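Local coordinates for protein nitrophorin Cim l NP (PDB 2IMQ) that carries nitric oxide on a cysteine-ligated heme b in bed bug saliva and delivers it to the victim during feeding, causing vasodilation, at residues N190-L195 with P216-K221; N173-T178 with T238-D243; P222-K227 with Q268-P273; Q256-N261 with K277-L282. All blocks are in the same frame, centred on the assembly; numbering follows the deposited sequence.

Contact 1 of 4, residues N190-L195 with P216-K221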
loop_
_atom_site.group_PDB
_atom_site.type_symbol
_atom_site.label_atom_id
_atom_site.label_comp_id
_atom_site.label_asym_id
_atom_site.label_seq_id
_atom_site.Cartn_x
_atom_site.Cartn_y
_atom_site.Cartn_z
ATOM N N ASN A 190 4.329 5.022 24.293
ATOM C CA ASN A 190 5.133 4.846 23.091
ATOM C C ASN A 190 5.761 3.474 22.998
ATOM O O ASN A 190 6.878 3.314 22.460
ATOM C CB ASN A 190 6.235 5.916 22.884
ATOM C CG ASN A 190 6.669 5.991 21.443
ATOM O OD1 ASN A 190 5.802 5.911 20.540
ATOM N ND2 ASN A 190 7.985 6.056 21.187
ATOM N N ASN A 191 5.077 2.445 23.505
ATOM C CA ASN A 191 5.652 1.106 23.415
ATOM C C ASN A 191 5.112 0.433 22.159
ATOM O O ASN A 191 4.236 -0.418 22.191
ATOM C CB ASN A 191 5.334 0.296 24.672
ATOM C CG ASN A 191 6.080 -0.994 24.721
ATOM O OD1 ASN A 191 6.758 -1.381 23.754
ATOM N ND2 ASN A 191 5.910 -1.735 25.842
ATOM N N ILE A 192 5.687 0.862 21.058
ATOM C CA ILE A 192 5.245 0.418 19.738
ATOM C C ILE A 192 5.511 -1.057 19.555
ATOM O O ILE A 192 4.626 -1.787 19.140
ATOM C CB ILE A 192 5.994 1.240 18.646
ATOM C CG1 ILE A 192 5.689 2.718 18.797
ATOM C CG2 ILE A 192 5.635 0.772 17.259
ATOM C CD1 ILE A 192 4.255 3.167 18.799
ATOM N N ASP A 193 6.686 -1.533 19.904
ATOM C CA ASP A 193 7.016 -2.931 19.728
ATOM C C ASP A 193 6.170 -3.798 20.664
ATOM O O ASP A 193 5.788 -4.913 20.318
ATOM C CB ASP A 193 8.487 -3.184 19.975
ATOM C CG ASP A 193 9.380 -2.588 18.970
ATOM O OD1 ASP A 193 8.929 -2.212 17.873
ATOM O OD2 ASP A 193 10.614 -2.459 19.224
ATOM N N GLY A 194 5.826 -3.275 21.824
ATOM C CA GLY A 194 4.986 -3.991 22.755
ATOM C C GLY A 194 3.599 -4.153 22.207
ATOM O O GLY A 194 2.973 -5.218 22.350
ATOM N N LEU A 195 3.067 -3.129 21.581
ATOM C CA LEU A 195 1.737 -3.205 20.973
ATOM C C LEU A 195 1.761 -4.084 19.711
ATOM O O LEU A 195 0.834 -4.867 19.447
ATOM C CB LEU A 195 1.170 -1.819 20.712
ATOM C CG LEU A 195 -0.283 -1.780 20.222
ATOM C CD1 LEU A 195 -1.173 -2.492 21.173
ATOM C CD2 LEU A 195 -0.705 -0.411 19.977
ATOM N N PRO A 216 8.910 -3.113 6.876
ATOM C CA PRO A 216 9.926 -2.284 7.536
ATOM C C PRO A 216 9.579 -2.090 9.008
ATOM O O PRO A 216 8.415 -2.235 9.415
ATOM C CB PRO A 216 9.805 -0.960 6.811
ATOM C CG PRO A 216 9.246 -1.287 5.506
ATOM C CD PRO A 216 8.175 -2.381 5.833
ATOM N N GLN A 217 10.595 -1.787 9.827
ATOM C CA GLN A 217 10.309 -1.492 11.238
ATOM C C GLN A 217 9.314 -0.342 11.403
ATOM O O GLN A 217 9.422 0.701 10.801
ATOM C CB GLN A 217 11.584 -1.110 12.005
ATOM C CG GLN A 217 11.306 -0.732 13.447
ATOM C CD GLN A 217 12.479 -0.295 14.289
ATOM O OE1 GLN A 217 12.338 -0.270 15.536
ATOM N NE2 GLN A 217 13.612 0.069 13.657
ATOM N N VAL A 218 8.329 -0.601 12.241
ATOM C CA VAL A 218 7.300 0.368 12.551
ATOM C C VAL A 218 7.704 1.126 13.807
ATOM O O VAL A 218 7.901 0.544 14.838
ATOM C CB VAL A 218 5.950 -0.334 12.813
ATOM C CG1 VAL A 218 4.918 0.629 13.272
ATOM C CG2 VAL A 218 5.482 -1.049 11.526
ATOM N N THR A 219 7.769 2.440 13.694
ATOM C CA THR A 219 8.053 3.322 14.828
ATOM C C THR A 219 6.955 4.309 15.114
ATOM O O THR A 219 7.104 5.102 16.038
ATOM C CB THR A 219 9.374 4.090 14.593
ATOM O OG1 THR A 219 9.220 4.964 13.482
ATOM C CG2 THR A 219 10.440 3.167 14.248
ATOM N N PHE A 220 5.901 4.321 14.313
ATOM C CA PHE A 220 4.815 5.227 14.423
ATOM C C PHE A 220 3.654 4.544 15.123
ATOM O O PHE A 220 3.463 3.328 15.095
ATOM C CB PHE A 220 4.408 5.763 13.050
ATOM C CG PHE A 220 4.184 4.709 11.972
ATOM C CD1 PHE A 220 2.922 4.242 11.683
ATOM C CD2 PHE A 220 5.239 4.252 11.217
ATOM C CE1 PHE A 220 2.731 3.308 10.678
ATOM C CE2 PHE A 220 5.058 3.327 10.241
ATOM C CZ PHE A 220 3.777 2.871 9.965
ATOM N N LYS A 221 2.814 5.388 15.706
ATOM C CA LYS A 221 1.651 4.964 16.415
ATOM C C LYS A 221 0.598 4.430 15.445
ATOM O O LYS A 221 0.670 4.688 14.249
ATOM C CB LYS A 221 1.057 6.076 17.259
ATOM C CG LYS A 221 2.032 6.463 18.328
ATOM C CD LYS A 221 1.562 7.661 19.070
ATOM C CE LYS A 221 2.611 8.080 20.092
ATOM N NZ LYS A 221 3.111 7.012 20.973
HETATM O O HOH W 1 5.826 6.731 17.926
HETATM O O HOH W 2 8.784 5.331 18.221
HETATM O O HOH W 3 9.721 0.228 16.710
#
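I192, at the start of helix 192-196, packs its side chain onto the backbone of loop 216-221, a helix-to-loop contact on the periphery of the DNase I-like fold, with a polar, hydrated border. CG2 of I192 approaches V218 O at 3.3 Å and lies 4.1 Å from V218 CG1, while CD1 rests against F220 O and the CA and CG of K221. Chi1 (-60°) sets CG1 beside T219 O and CG2 beside V218 O; chi2 (-55°) carries CD1 on to F220 and K221. N190, whose positive phi closes a Schellman motif at the end of the preceding helix, crosses K221 at about a right angle and accepts a hydrogen bond from K221 NZ at OD1 (2.9 Å). The same ammonium group also bonds V187 O, so it ties the loop to that helix end twice. Two waters join the N190 amide to T219 O: one donates to OD1, the other accepts from ND2 at 3.2 Å, and both donate to the T219 carbonyl. The new helix is capped by N191 OD1, which accepts from G194 N at 2.9 Å. Beyond I192, L195 packs on helix 180-188, while V218 and F220 turn to W241 and to strand 255-262.

Contact 2 of 4, residues N173-T178 with T238-D243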
loop_
_atom_site.group_PDB
_atom_site.type_symbol
_atom_site.label_atom_id
_atom_site.label_comp_id
_atom_site.label_asym_id
_atom_site.label_seq_id
_atom_site.Cartn_x
_atom_site.Cartn_y
_atom_site.Cartn_z
ATOM N N ASN A 173 -6.206 -5.769 6.298
ATOM C CA ASN A 173 -7.214 -6.251 7.229
ATOM C C ASN A 173 -6.609 -6.975 8.392
ATOM O O ASN A 173 -7.195 -7.827 9.003
ATOM C CB ASN A 173 -8.358 -7.059 6.576
ATOM C CG ASN A 173 -9.608 -6.916 7.353
ATOM O OD1 ASN A 173 -9.860 -5.844 7.918
ATOM N ND2 ASN A 173 -10.398 -7.978 7.399
ATOM N N VAL A 174 -5.379 -6.603 8.700
ATOM C CA VAL A 174 -4.612 -7.031 9.876
ATOM C C VAL A 174 -4.840 -5.966 10.993
ATOM O O VAL A 174 -4.660 -4.788 10.732
ATOM C CB VAL A 174 -3.103 -7.155 9.539
ATOM C CG1 VAL A 174 -2.291 -7.297 10.771
ATOM C CG2 VAL A 174 -2.892 -8.333 8.614
ATOM N N ARG A 175 -5.159 -6.445 12.177
ATOM C CA ARG A 175 -5.466 -5.545 13.294
ATOM C C ARG A 175 -4.679 -5.958 14.538
ATOM O O ARG A 175 -3.968 -6.944 14.529
ATOM C CB ARG A 175 -6.959 -5.513 13.566
ATOM C CG ARG A 175 -7.809 -5.085 12.350
ATOM C CD ARG A 175 -7.601 -3.621 12.061
ATOM N NE ARG A 175 -8.440 -3.068 11.016
ATOM C CZ ARG A 175 -8.066 -2.929 9.751
ATOM N NH1 ARG A 175 -6.883 -3.375 9.338
ATOM N NH2 ARG A 175 -8.878 -2.365 8.892
ATOM N N VAL A 176 -4.813 -5.144 15.574
ATOM C CA VAL A 176 -4.184 -5.427 16.839
ATOM C C VAL A 176 -5.177 -6.171 17.699
ATOM O O VAL A 176 -6.239 -5.634 18.032
ATOM C CB VAL A 176 -3.735 -4.095 17.471
ATOM C CG1 VAL A 176 -3.355 -4.243 18.936
ATOM C CG2 VAL A 176 -2.539 -3.486 16.720
ATOM N N GLU A 177 -4.820 -7.378 18.086
ATOM C CA GLU A 177 -5.697 -8.268 18.803
ATOM C C GLU A 177 -5.445 -8.150 20.317
ATOM O O GLU A 177 -4.888 -9.027 20.945
ATOM C CB GLU A 177 -5.476 -9.686 18.296
ATOM C CG GLU A 177 -6.586 -10.626 18.721
ATOM C CD GLU A 177 -6.563 -11.973 18.077
ATOM O OE1 GLU A 177 -6.064 -12.093 16.938
ATOM O OE2 GLU A 177 -7.105 -12.909 18.738
ATOM N N THR A 178 -5.913 -7.060 20.885
ATOM C CA THR A 178 -6.029 -6.877 22.318
ATOM C C THR A 178 -7.129 -5.876 22.550
ATOM O O THR A 178 -7.732 -5.330 21.627
ATOM C CB THR A 178 -4.697 -6.430 22.930
ATOM O OG1 THR A 178 -4.759 -6.480 24.357
ATOM C CG2 THR A 178 -4.277 -5.032 22.545
ATOM N N THR A 238 -10.000 -0.981 18.750
ATOM C CA THR A 238 -8.619 -1.061 19.238
ATOM C C THR A 238 -7.701 -0.418 18.235
ATOM O O THR A 238 -7.687 -0.774 17.052
ATOM C CB THR A 238 -8.204 -2.519 19.450
ATOM O OG1 THR A 238 -9.068 -3.052 20.471
ATOM C CG2 THR A 238 -6.777 -2.640 19.912
ATOM N N PRO A 239 -6.902 0.554 18.642
ATOM C CA PRO A 239 -5.930 1.160 17.751
ATOM C C PRO A 239 -5.098 0.104 17.044
ATOM O O PRO A 239 -4.563 -0.817 17.653
ATOM C CB PRO A 239 -5.053 2.013 18.716
ATOM C CG PRO A 239 -5.996 2.424 19.812
ATOM C CD PRO A 239 -6.886 1.180 19.975
ATOM N N SER A 240 -4.961 0.277 15.728
ATOM C CA SER A 240 -4.314 -0.697 14.869
ATOM C C SER A 240 -3.542 -0.036 13.750
ATOM O O SER A 240 -3.809 1.121 13.412
ATOM C CB SER A 240 -5.360 -1.646 14.235
ATOM O OG SER A 240 -6.008 -2.417 15.188
ATOM N N TRP A 241 -2.648 -0.831 13.160
ATOM C CA TRP A 241 -1.922 -0.475 11.955
ATOM C C TRP A 241 -2.668 -1.060 10.772
ATOM O O TRP A 241 -2.628 -2.275 10.533
ATOM C CB TRP A 241 -0.510 -0.969 12.047
ATOM C CG TRP A 241 0.302 -0.174 13.037
ATOM C CD1 TRP A 241 0.920 1.010 12.831
ATOM C CD2 TRP A 241 0.618 -0.564 14.381
ATOM N NE1 TRP A 241 1.556 1.400 13.983
ATOM C CE2 TRP A 241 1.408 0.436 14.935
ATOM C CE3 TRP A 241 0.266 -1.654 15.182
ATOM C CZ2 TRP A 241 1.900 0.359 16.213
ATOM C CZ3 TRP A 241 0.757 -1.723 16.470
ATOM C CH2 TRP A 241 1.558 -0.701 16.962
ATOM N N THR A 242 -3.345 -0.199 10.057
ATOM C CA THR A 242 -4.221 -0.629 8.970
ATOM C C THR A 242 -3.494 -0.660 7.632
ATOM O O THR A 242 -3.173 -1.734 7.105
ATOM C CB THR A 242 -5.481 0.169 8.985
ATOM O OG1 THR A 242 -5.156 1.541 8.897
ATOM C CG2 THR A 242 -6.206 -0.050 10.262
ATOM N N ASP A 243 -3.090 0.494 7.149
ATOM C CA ASP A 243 -2.249 0.565 5.921
ATOM C C ASP A 243 -0.847 0.054 6.215
ATOM O O ASP A 243 -0.221 0.503 7.178
ATOM C CB ASP A 243 -2.194 1.997 5.424
ATOM C CG ASP A 243 -3.499 2.374 4.747
ATOM O OD1 ASP A 243 -3.671 1.950 3.553
ATOM O OD2 ASP A 243 -4.428 3.023 5.300
HETATM O O HOH W 4 -3.820 -4.150 8.101
#
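V176 holds CG1 anti to its backbone N (chi1 167°) and CG2 beside it, which sets CG1 against T238 and CG2 against W241; S240 has OG anti to its carbonyl carbon (chi1 -64°), within bonding distance of V176 N. V176 and S240 join two nearly antiparallel loops of the DNase I-like fold, 173-178 and 238-243, without strand pairing between their backbones. S240 OG bridges them: it accepts from V176 N at 3.0 Å in a fairly straight bond and donates to T238 O within its own segment. At one end, T238 OG1 donates to T178 O (2.9 Å). V176 CG2 touches W241 CE3 obliquely at 3.7 Å, and V176 CB presses on P239 O, a buried carbonyl with no polar partner in the model. At the other end, NH1 of R175 bonds V174 O, which lies in the guanidinium plane but sees the donor well above its own carbonyl plane; D171 pairs with the same NH1 in a salt bridge. A water within hydrogen-bonding distance of V174 O and T242 O may not donate to both at once. T242 CG2 sits over the centre of the R175 guanidinium, 3.5 Å from CZ, with N173 OD1 over the opposite face, offset toward the rim.

Contact 3 of 4, residues P222-K227 with Q268-P273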
loop_
_atom_site.group_PDB
_atom_site.type_symbol
_atom_site.label_atom_id
_atom_site.label_comp_id
_atom_site.label_asym_id
_atom_site.label_seq_id
_atom_site.Cartn_x
_atom_site.Cartn_y
_atom_site.Cartn_z
ATOM N N PRO A 222 -0.308 3.601 15.946
ATOM C CA PRO A 222 -1.360 3.082 15.104
ATOM C C PRO A 222 -1.989 4.154 14.253
ATOM O O PRO A 222 -2.214 5.274 14.716
ATOM C CB PRO A 222 -2.334 2.504 16.108
ATOM C CG PRO A 222 -1.403 2.002 17.193
ATOM C CD PRO A 222 -0.386 3.077 17.312
ATOM N N THR A 223 -2.389 3.782 13.046
ATOM C CA THR A 223 -2.918 4.732 12.071
ATOM C C THR A 223 -4.458 4.750 12.010
ATOM O O THR A 223 -5.048 5.467 11.198
ATOM C CB THR A 223 -2.377 4.402 10.694
ATOM O OG1 THR A 223 -2.736 3.049 10.332
ATOM C CG2 THR A 223 -0.870 4.565 10.648
ATOM N N TYR A 224 -5.103 4.043 12.909
ATOM C CA TYR A 224 -6.507 3.872 12.978
ATOM C C TYR A 224 -6.859 3.526 14.429
ATOM O O TYR A 224 -6.034 2.947 15.124
ATOM C CB TYR A 224 -6.925 2.740 12.033
ATOM C CG TYR A 224 -8.276 2.198 12.090
ATOM C CD1 TYR A 224 -9.314 2.746 11.352
ATOM C CD2 TYR A 224 -8.548 1.102 12.891
ATOM C CE1 TYR A 224 -10.583 2.190 11.372
ATOM C CE2 TYR A 224 -9.786 0.495 12.866
ATOM C CZ TYR A 224 -10.818 1.070 12.138
ATOM O OH TYR A 224 -12.098 0.553 12.145
ATOM N N LYS A 225 -8.022 3.863 14.921
ATOM C CA LYS A 225 -9.050 4.663 14.292
ATOM C C LYS A 225 -9.082 6.018 14.950
ATOM O O LYS A 225 -9.195 6.088 16.176
ATOM C CB LYS A 225 -10.389 3.958 14.496
ATOM C CG LYS A 225 -11.633 4.641 13.920
ATOM C CD LYS A 225 -12.839 3.823 14.310
ATOM C CE LYS A 225 -14.139 4.362 13.825
ATOM N NZ LYS A 225 -15.309 3.523 14.335
ATOM N N PHE A 226 -9.011 7.065 14.147
ATOM C CA PHE A 226 -8.993 8.438 14.620
ATOM C C PHE A 226 -10.358 9.077 14.456
ATOM O O PHE A 226 -11.151 8.748 13.559
ATOM C CB PHE A 226 -7.965 9.250 13.869
ATOM C CG PHE A 226 -6.566 8.919 14.226
ATOM C CD1 PHE A 226 -5.827 8.016 13.465
ATOM C CD2 PHE A 226 -6.009 9.440 15.387
ATOM C CE1 PHE A 226 -4.545 7.713 13.839
ATOM C CE2 PHE A 226 -4.725 9.146 15.763
ATOM C CZ PHE A 226 -4.007 8.258 14.998
ATOM N N LYS A 227 -10.621 10.041 15.325
ATOM C CA LYS A 227 -11.760 10.923 15.081
ATOM C C LYS A 227 -11.302 11.870 13.976
ATOM O O LYS A 227 -10.232 12.442 14.093
ATOM C CB LYS A 227 -12.143 11.651 16.364
ATOM C CG LYS A 227 -12.485 10.738 17.509
ATOM C CD LYS A 227 -12.769 11.509 18.779
ATOM C CE LYS A 227 -13.297 10.567 19.835
ATOM N NZ LYS A 227 -14.597 9.997 19.395
ATOM N N GLN A 268 -7.932 13.870 7.396
ATOM C CA GLN A 268 -9.278 13.996 6.875
ATOM C C GLN A 268 -10.110 12.787 7.194
ATOM O O GLN A 268 -11.347 12.827 7.132
ATOM C CB GLN A 268 -9.266 14.150 5.343
ATOM C CG GLN A 268 -8.508 15.363 4.835
ATOM C CD GLN A 268 -7.159 15.025 4.269
ATOM O OE1 GLN A 268 -6.878 15.302 3.118
ATOM N NE2 GLN A 268 -6.335 14.427 5.060
ATOM N N THR A 269 -9.470 11.653 7.515
ATOM C CA THR A 269 -10.278 10.484 7.766
ATOM C C THR A 269 -9.804 9.688 8.993
ATOM O O THR A 269 -8.930 10.101 9.697
ATOM C CB THR A 269 -10.367 9.632 6.504
ATOM O OG1 THR A 269 -11.532 8.818 6.547
ATOM C CG2 THR A 269 -9.227 8.640 6.357
ATOM N N GLU A 270 -10.464 8.585 9.216
ATOM C CA GLU A 270 -10.220 7.745 10.360
ATOM C C GLU A 270 -8.878 6.968 10.313
ATOM O O GLU A 270 -8.415 6.491 11.342
ATOM C CB GLU A 270 -11.299 6.684 10.425
ATOM C CG GLU A 270 -12.749 7.057 10.522
ATOM C CD GLU A 270 -13.534 5.742 10.574
ATOM O OE1 GLU A 270 -13.183 4.767 9.838
ATOM O OE2 GLU A 270 -14.451 5.667 11.385
ATOM N N HIS A 271 -8.339 6.774 9.113
ATOM C CA HIS A 271 -7.022 6.173 8.917
ATOM C C HIS A 271 -6.069 7.232 8.424
ATOM O O HIS A 271 -6.441 8.134 7.645
ATOM C CB HIS A 271 -7.058 5.147 7.803
ATOM C CG HIS A 271 -7.982 4.015 7.998
ATOM N ND1 HIS A 271 -7.539 2.737 8.313
ATOM C CD2 HIS A 271 -9.309 3.922 7.774
ATOM C CE1 HIS A 271 -8.579 1.926 8.320
ATOM N NE2 HIS A 271 -9.662 2.615 7.992
ATOM N N ARG A 272 -4.807 7.092 8.727
ATOM C CA ARG A 272 -3.767 7.962 8.212
ATOM C C ARG A 272 -3.003 7.227 7.125
ATOM O O ARG A 272 -2.683 6.045 7.265
ATOM C CB ARG A 272 -2.807 8.364 9.327
ATOM C CG ARG A 272 -3.494 9.028 10.529
ATOM C CD ARG A 272 -4.069 10.370 10.156
ATOM N NE ARG A 272 -5.474 10.616 10.524
ATOM C CZ ARG A 272 -5.896 11.284 11.582
ATOM N NH1 ARG A 272 -5.041 11.751 12.498
ATOM N NH2 ARG A 272 -7.194 11.503 11.732
ATOM N N PRO A 273 -2.621 7.938 6.065
ATOM C CA PRO A 273 -1.826 7.326 4.988
ATOM C C PRO A 273 -0.476 6.893 5.472
ATOM O O PRO A 273 0.083 7.495 6.413
ATOM C CB PRO A 273 -1.714 8.419 3.918
ATOM C CG PRO A 273 -2.301 9.609 4.470
ATOM C CD PRO A 273 -2.892 9.353 5.779
HETATM O O HOH W 5 -3.823 3.763 7.839
#
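F226 N and E270 O form the straighter of two backbone hydrogen bonds across the contact, 2.9 Å long, with the N-H in the carbonyl plane and on a lone pair of E270 O. The second, from R272 N to T223 O (3.0 Å), is more bent, at 142°, and T223 O also receives a CA-H...O contact from H271. The bonds flank a cis peptide between Y224 and K225, where loop 222-227 turns. A water accepts from T223 OG1 and donates to R272 O.

T269 O lies in the guanidinium plane of R272, and NH2 donates to it nearly along the C=O axis. NH1 bonds T230 O, so both terminal nitrogens are gripped, and the guanidinium is held flat on the F226 ring: centres are 4.1 Å apart and planes at 16°, an off-centre cation-pi stack. CG anti to the carbonyl carbon (chi1 -56°) starts R272 toward F226, and bends at chi2 and chi3 fold the chain over the ring.

On the other side of the bonded backbones, Y224 and H271 lie side by side in an offset stack, with centroids 4.4 Å apart. Y224 CD1 sits over one face of the imidazole, toward its rim, and H271 ND1 bonds T242 OG1. K225 runs alongside E270, and NZ bonds S236 OG.

The contact pairs the loop before strand 243-248 with that leading into strand 274-281 of the DNase I-like fold; F226 stacks further on Y233, while T269 and P273 pack on W14 and H271 on N15 of strand 6-17 in the six-stranded sheet.

Contact 4 of 4, residues Q256-N261 with K277-L282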
loop_
_atom_site.group_PDB
_atom_site.type_symbol
_atom_site.label_atom_id
_atom_site.label_comp_id
_atom_site.label_asym_id
_atom_site.label_seq_id
_atom_site.Cartn_x
_atom_site.Cartn_y
_atom_site.Cartn_z
ATOM N N GLN A 256 16.090 -2.270 0.501
ATOM C CA GLN A 256 16.383 -1.595 1.723
ATOM C C GLN A 256 15.357 -0.500 1.992
ATOM O O GLN A 256 15.333 0.520 1.310
ATOM C CB GLN A 256 17.776 -0.959 1.641
ATOM C CG GLN A 256 18.118 -0.229 2.926
ATOM C CD GLN A 256 18.012 -1.122 4.143
ATOM O OE1 GLN A 256 17.261 -0.812 5.092
ATOM N NE2 GLN A 256 18.726 -2.241 4.121
ATOM N N PRO A 257 14.500 -0.675 3.017
ATOM C CA PRO A 257 13.676 0.434 3.408
ATOM C C PRO A 257 14.538 1.596 3.928
ATOM O O PRO A 257 15.462 1.407 4.713
ATOM C CB PRO A 257 12.808 -0.119 4.549
ATOM C CG PRO A 257 13.065 -1.528 4.569
ATOM C CD PRO A 257 14.249 -1.881 3.823
ATOM N N LEU A 258 14.211 2.794 3.492
ATOM C CA LEU A 258 14.818 4.023 3.969
ATOM C C LEU A 258 14.028 4.693 5.047
ATOM O O LEU A 258 14.597 5.240 5.998
ATOM C CB LEU A 258 15.011 4.997 2.781
ATOM C CG LEU A 258 15.696 4.377 1.564
ATOM C CD1 LEU A 258 15.707 5.291 0.371
ATOM C CD2 LEU A 258 17.109 3.888 1.943
ATOM N N SER A 259 12.704 4.648 4.910
ATOM C CA SER A 259 11.818 5.190 5.910
ATOM C C SER A 259 10.442 4.573 5.718
ATOM O O SER A 259 10.104 4.076 4.630
ATOM C CB SER A 259 11.762 6.688 5.851
ATOM O OG SER A 259 11.165 7.133 4.670
ATOM N N TYR A 260 9.654 4.632 6.769
ATOM C CA TYR A 260 8.306 4.055 6.835
ATOM C C TYR A 260 7.585 4.857 7.881
ATOM O O TYR A 260 7.979 4.851 9.029
ATOM C CB TYR A 260 8.423 2.588 7.216
ATOM C CG TYR A 260 7.175 1.755 7.192
ATOM C CD1 TYR A 260 6.195 1.899 6.179
ATOM C CD2 TYR A 260 6.972 0.759 8.134
ATOM C CE1 TYR A 260 5.099 1.066 6.122
ATOM C CE2 TYR A 260 5.869 -0.089 8.054
ATOM C CZ TYR A 260 4.927 0.070 7.059
ATOM O OH TYR A 260 3.839 -0.744 7.043
ATOM N N ASN A 261 6.612 5.624 7.472
ATOM C CA ASN A 261 5.923 6.523 8.353
ATOM C C ASN A 261 4.489 6.723 7.974
ATOM O O ASN A 261 4.166 6.813 6.798
ATOM C CB ASN A 261 6.563 7.932 8.279
ATOM C CG ASN A 261 8.010 7.987 8.699
ATOM O OD1 ASN A 261 8.318 8.175 9.866
ATOM N ND2 ASN A 261 8.908 7.902 7.748
ATOM N N LYS A 277 9.526 4.347 1.720
ATOM C CA LYS A 277 10.569 4.714 0.781
ATOM C C LYS A 277 11.593 3.614 0.838
ATOM O O LYS A 277 12.027 3.201 1.916
ATOM C CB LYS A 277 11.228 6.074 1.105
ATOM C CG LYS A 277 10.257 7.218 1.234
ATOM C CD LYS A 277 10.962 8.538 1.579
ATOM C CE LYS A 277 9.970 9.635 1.839
ATOM N NZ LYS A 277 10.715 10.919 2.104
ATOM N N PHE A 278 11.983 3.130 -0.340
ATOM C CA PHE A 278 12.941 2.017 -0.457
ATOM C C PHE A 278 14.020 2.350 -1.444
ATOM O O PHE A 278 13.776 3.076 -2.399
ATOM C CB PHE A 278 12.233 0.775 -1.001
ATOM C CG PHE A 278 11.047 0.349 -0.200
ATOM C CD1 PHE A 278 9.787 0.827 -0.519
ATOM C CD2 PHE A 278 11.179 -0.601 0.790
ATOM C CE1 PHE A 278 8.674 0.401 0.203
ATOM C CE2 PHE A 278 10.009 -1.048 1.492
ATOM C CZ PHE A 278 8.803 -0.491 1.194
ATOM N N ARG A 279 15.149 1.700 -1.250
ATOM C CA ARG A 279 16.202 1.665 -2.255
ATOM C C ARG A 279 16.421 0.203 -2.639
ATOM O O ARG A 279 16.637 -0.626 -1.766
ATOM C CB ARG A 279 17.456 2.252 -1.698
ATOM C CG ARG A 279 18.661 2.263 -2.603
ATOM C CD ARG A 279 19.883 2.844 -1.877
ATOM N NE ARG A 279 19.623 4.204 -1.425
ATOM C CZ ARG A 279 20.027 4.721 -0.269
ATOM N NH1 ARG A 279 20.710 3.989 0.613
ATOM N NH2 ARG A 279 19.727 5.986 0.019
ATOM N N VAL A 280 16.274 -0.104 -3.922
ATOM C CA VAL A 280 16.504 -1.454 -4.423
ATOM C C VAL A 280 17.804 -1.534 -5.201
ATOM O O VAL A 280 18.181 -0.562 -5.863
ATOM C CB VAL A 280 15.302 -1.971 -5.258
ATOM C CG1 VAL A 280 14.002 -1.783 -4.492
ATOM C CG2 VAL A 280 15.201 -1.346 -6.583
ATOM N N THR A 281 18.495 -2.662 -5.068
ATOM C CA THR A 281 19.801 -2.875 -5.739
ATOM C C THR A 281 19.583 -3.851 -6.863
ATOM O O THR A 281 19.178 -4.989 -6.662
ATOM C CB THR A 281 20.823 -3.384 -4.720
ATOM O OG1 THR A 281 20.960 -2.406 -3.687
ATOM C CG2 THR A 281 22.218 -3.542 -5.335
ATOM N N LEU A 282 19.800 -3.407 -8.087
ATOM C CA LEU A 282 19.531 -4.242 -9.261
ATOM C C LEU A 282 20.521 -5.396 -9.433
ATOM O O LEU A 282 20.203 -6.425 -10.039
ATOM C CB LEU A 282 19.598 -3.406 -10.518
ATOM C CG LEU A 282 18.410 -2.490 -10.787
ATOM C CD1 LEU A 282 18.196 -1.513 -9.693
ATOM C CD2 LEU A 282 18.547 -1.739 -12.135
ATOM O OXT LEU A 282 21.655 -5.312 -8.967
HETATM O O HOH W 6 11.746 9.955 4.733
#
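A classic beta bulge interrupts the antiparallel hairpin of strands 255-262 and 274-281, at one margin of the six-stranded mixed sheet of the DNase I-like fold: L258 and S259 both face K277. K277 O takes a bond from L258 N at 2.7 Å and a weak one from S259 N at 3.4 Å, and K277 N returns a bond to S259 O. Beyond the bulge regular pairing resumes: Q256 and R279 form a hydrogen-bonded pair, with Q256 N donating to R279 O and R279 N to Q256 O at 2.8 Å, both nearly straight. P257 and F278, between that pair and the bulge, form a non-hydrogen-bonded pair, in which F278 CA and P257 CA make CA-H...O contacts with Q256 O and K277 O.

Side chains fall on two faces. P257 CB meets F278 CD2 at 4.1 Å, on the face that packs against the second sheet, F278 touching F167 and P257 touching Y247. Q256, S259, K277 and R279 lie on the other face. L258 at the bulge reaches R279, crossing it at about a right angle: CD2 sits over the centre of the guanidinium, 3.8 Å from CZ, and CD1 lies against the backbone of F278. The R279 chain is extended as far as CD and a bend at chi3 (-59°) turns NE aside; the guanidinium beyond it lies with one face on the CD2 methyl. K277 stretches its extended chain past S259, with CD 3.4 Å from OG, and its ammonium makes a salt bridge with E35. A water accepts from K277 NZ at 3.0 Å and also hydrogen-bonds S259 OG at 2.9 Å.

How the contacts relate
Contact 2 is the most buried; contacts 1 and 3 are partly buried, and contact 4 lies at the surface. Contacts 1 to 3 all use the long connection between helix 201-206 and strand 243-248, joining it to a helix start, another loop and the approach to strand 274-281. W241 donates to F220 O, tying contact 2 to contact 1; T242 bonds H271 and S240 N bonds Y224 O, tying it to contact 3. Y260 of strand 255-262 packs on P216, V218 and F220, joining contact 4 to contact 1. Their chemistry differs accordingly: strand pairing dominates contact 4, stacked flat groups contact 3, side-chain-to-backbone bonds contact 2, and water-lined aliphatic packing contact 1.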